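Local structure of uracil-DNA glycosylase (Sulfolobus tokodaii str. 7, 4ZBY) at residues L19-R23 with V84-P89. The protein belongs to the uracil-DNA glycosylase superfamily and carries an iron/sulfur cluster, with uracil bound in a separate pocket of its alpha/beta fold. Residues are numbered along the deposited sequence.
Sequences LWQFR and VKCRPP. With SF4 (iron/sulfur cluster), chain B.
Start with the two backbones: residues 19-21 belong to a 3-10 segment that begins earlier in the chain, with a hydrogen bond from Phe22 N to Leu19 O at 3.2 Å, and Arg23 (phi/psi -83/156) leaves it extended. Facing it, 84-89 is an irregular loop, mostly extended from Cys86 through Pro89. In register, Leu19 CA lies 6.1 Å from Cys86 CA, Arg23 CA 6.5 Å from Arg87 CA and Phe22 CA 6.8 Å from Pro89 CA.

Leu19, in the mt rotamer, fills the space between them: its CD1 sits 3.6 Å from Val84 CG1, its CB 3.8 Å from Cys86 CB and its CD2 3.8 Å from Pro89 CD. Phe22 (chi1 m) lays a ring face against Pro89, a CH-pi contact with Pro89 CB 4.1 Å from the ring centroid and almost on its normal. One water clasps the backbones, donating to Leu19 O and Arg87 O at 2.7 Å each.

Cys86, chi1 m, directs SG to the cluster, 2.3 Å from FE3 of SF4. Arg23 starts with chi1 p and then extends (chi2 and chi3 t), so that NH1 donates to Cys86 SG at 3.4 Å; NH1 is also hydrogen-bonded to Cys14 O. The Arg23 guanidinium thus meets the Cys86 sulfur with its edge, near its plane, and Arg23 NH1 comes to 3.7 Å from SF4 S4. Trp20 CB (3.8 Å from S4) and Leu19 CD1 (3.9 Å from S2) add apolar wall. With Cys14, Cys17 and Cys102 also lining the pocket, this is the cysteine-ligated 4Fe-4S site characteristic of the iron-sulfur branch of the uracil-DNA glycosylase superfamily.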
loop_
_atom_site.group_PDB
_atom_site.type_symbol
_atom_site.label_atom_id
_atom_site.label_comp_id
_atom_site.label_asym_id
_atom_site.label_seq_id
_atom_site.Cartn_x
_atom_site.Cartn_y
_atom_site.Cartn_z
ATOM N N LEU A 19 -10.246 -6.586 14.927
ATOM C CA LEU A 19 -10.860 -5.619 14.028
ATOM C C LEU A 19 -12.076 -6.165 13.286
ATOM O O LEU A 19 -12.892 -5.375 12.791
ATOM C CB LEU A 19 -9.847 -5.109 12.997
ATOM C CG LEU A 19 -8.676 -4.321 13.593
ATOM C CD1 LEU A 19 -7.752 -3.707 12.544
ATOM C CD2 LEU A 19 -9.241 -3.267 14.565
ATOM N N TRP A 20 -12.201 -7.491 13.200
ATOM C CA TRP A 20 -13.291 -8.055 12.408
ATOM C C TRP A 20 -14.642 -7.628 12.960
ATOM O O TRP A 20 -15.584 -7.452 12.200
ATOM C CB TRP A 20 -13.199 -9.592 12.340
ATOM C CG TRP A 20 -13.747 -10.286 13.571
ATOM C CD1 TRP A 20 -13.053 -10.645 14.687
ATOM C CD2 TRP A 20 -15.101 -10.697 13.791
ATOM N NE1 TRP A 20 -13.888 -11.256 15.590
ATOM C CE2 TRP A 20 -15.152 -11.302 15.062
ATOM C CE3 TRP A 20 -16.273 -10.616 13.035
ATOM C CZ2 TRP A 20 -16.328 -11.817 15.590
ATOM C CZ3 TRP A 20 -17.436 -11.122 13.562
ATOM C CH2 TRP A 20 -17.456 -11.721 14.826
ATOM N N GLN A 21 -14.740 -7.448 14.279
ATOM C CA GLN A 21 -16.014 -7.192 14.905
ATOM C C GLN A 21 -16.663 -5.873 14.504
ATOM O O GLN A 21 -17.873 -5.717 14.643
ATOM C CB GLN A 21 -15.863 -7.243 16.434
ATOM C CG GLN A 21 -15.060 -6.093 17.002
ATOM C CD GLN A 21 -14.745 -6.270 18.482
ATOM O OE1 GLN A 21 -15.597 -6.040 19.352
ATOM N NE2 GLN A 21 -13.511 -6.670 18.777
ATOM N N PHE A 22 -15.866 -4.941 13.996
ATOM C CA PHE A 22 -16.350 -3.599 13.694
ATOM C C PHE A 22 -16.754 -3.419 12.232
ATOM O O PHE A 22 -17.460 -2.461 11.873
ATOM C CB PHE A 22 -15.270 -2.564 14.021
ATOM C CG PHE A 22 -14.734 -2.663 15.420
ATOM C CD1 PHE A 22 -15.571 -2.464 16.513
ATOM C CD2 PHE A 22 -13.390 -2.935 15.635
ATOM C CE1 PHE A 22 -15.074 -2.558 17.817
ATOM C CE2 PHE A 22 -12.882 -3.023 16.914
ATOM C CZ PHE A 22 -13.723 -2.832 18.011
ATOM N N ARG A 23 -16.305 -4.335 11.392
ATOM C CA ARG A 23 -16.321 -4.063 9.962
ATOM C C ARG A 23 -17.666 -4.324 9.296
ATOM O O ARG A 23 -18.515 -5.093 9.787
ATOM C CB ARG A 23 -15.222 -4.876 9.249
ATOM C CG ARG A 23 -15.609 -6.309 8.977
ATOM C CD ARG A 23 -14.456 -7.132 8.418
ATOM N NE ARG A 23 -14.842 -8.540 8.424
ATOM C CZ ARG A 23 -14.021 -9.549 8.705
ATOM N NH1 ARG A 23 -12.740 -9.316 8.985
ATOM N NH2 ARG A 23 -14.483 -10.794 8.711
ATOM N N VAL A 84 -2.926 -3.426 6.926
ATOM C CA VAL A 84 -4.024 -3.971 7.700
ATOM C C VAL A 84 -5.281 -3.863 6.843
ATOM O O VAL A 84 -5.479 -2.857 6.149
ATOM C CB VAL A 84 -4.196 -3.214 9.036
ATOM C CG1 VAL A 84 -5.530 -3.517 9.693
ATOM C CG2 VAL A 84 -3.040 -3.607 9.965
ATOM N N LYS A 85 -6.112 -4.894 6.872
ATOM C CA LYS A 85 -7.182 -4.956 5.890
ATOM C C LYS A 85 -8.608 -4.731 6.422
ATOM O O LYS A 85 -9.590 -4.783 5.656
ATOM C CB LYS A 85 -7.051 -6.281 5.132
ATOM C CG LYS A 85 -5.761 -6.264 4.270
ATOM C CD LYS A 85 -5.318 -7.657 3.917
ATOM C CE LYS A 85 -4.475 -7.661 2.663
ATOM N NZ LYS A 85 -3.183 -6.910 2.759
ATOM N N CYS A 86 -8.731 -4.405 7.708
ATOM C CA CYS A 86 -10.008 -3.963 8.260
ATOM C C CYS A 86 -9.865 -2.589 8.887
ATOM O O CYS A 86 -8.797 -2.228 9.349
ATOM C CB CYS A 86 -10.532 -4.940 9.303
ATOM S SG CYS A 86 -10.858 -6.554 8.526
ATOM N N ARG A 87 -10.951 -1.828 8.850
ATOM C CA ARG A 87 -10.988 -0.469 9.428
ATOM C C ARG A 87 -10.892 -0.468 10.945
ATOM O O ARG A 87 -11.755 -0.999 11.623
ATOM C CB ARG A 87 -12.285 0.233 9.017
ATOM C CG ARG A 87 -12.388 1.689 9.452
ATOM C CD ARG A 87 -13.835 2.152 9.432
ATOM N NE ARG A 87 -13.931 3.594 9.621
ATOM C CZ ARG A 87 -15.075 4.255 9.781
ATOM N NH1 ARG A 87 -15.060 5.568 9.942
ATOM N NH2 ARG A 87 -16.231 3.604 9.775
ATOM N N PRO A 88 -9.853 0.167 11.489
ATOM C CA PRO A 88 -9.821 0.270 12.947
ATOM C C PRO A 88 -10.916 1.207 13.413
ATOM O O PRO A 88 -11.275 2.126 12.683
ATOM C CB PRO A 88 -8.427 0.837 13.236
ATOM C CG PRO A 88 -7.609 0.451 12.021
ATOM C CD PRO A 88 -8.576 0.553 10.863
ATOM N N PRO A 89 -11.463 0.955 14.603
ATOM C CA PRO A 89 -12.515 1.793 15.174
ATOM C C PRO A 89 -12.048 3.207 15.455
ATOM O O PRO A 89 -10.857 3.430 15.691
ATOM C CB PRO A 89 -12.849 1.078 16.491
ATOM C CG PRO A 89 -11.553 0.400 16.856
ATOM C CD PRO A 89 -11.058 -0.116 15.534
HETATM FE FE1 SF4 B . -7.593 -8.503 11.408
HETATM FE FE2 SF4 B . -8.141 -10.421 9.638
HETATM FE FE3 SF4 B . -9.166 -7.952 9.290
HETATM FE FE4 SF4 B . -6.560 -8.384 8.935
HETATM S S1 SF4 B . -8.254 -9.226 7.675
HETATM S S2 SF4 B . -7.479 -6.661 10.044
HETATM S S3 SF4 B . -6.134 -9.966 10.527
HETATM S S4 SF4 B . -9.603 -9.404 11.034
HETATM O O HOH W 1 -13.254 -3.252 11.232
#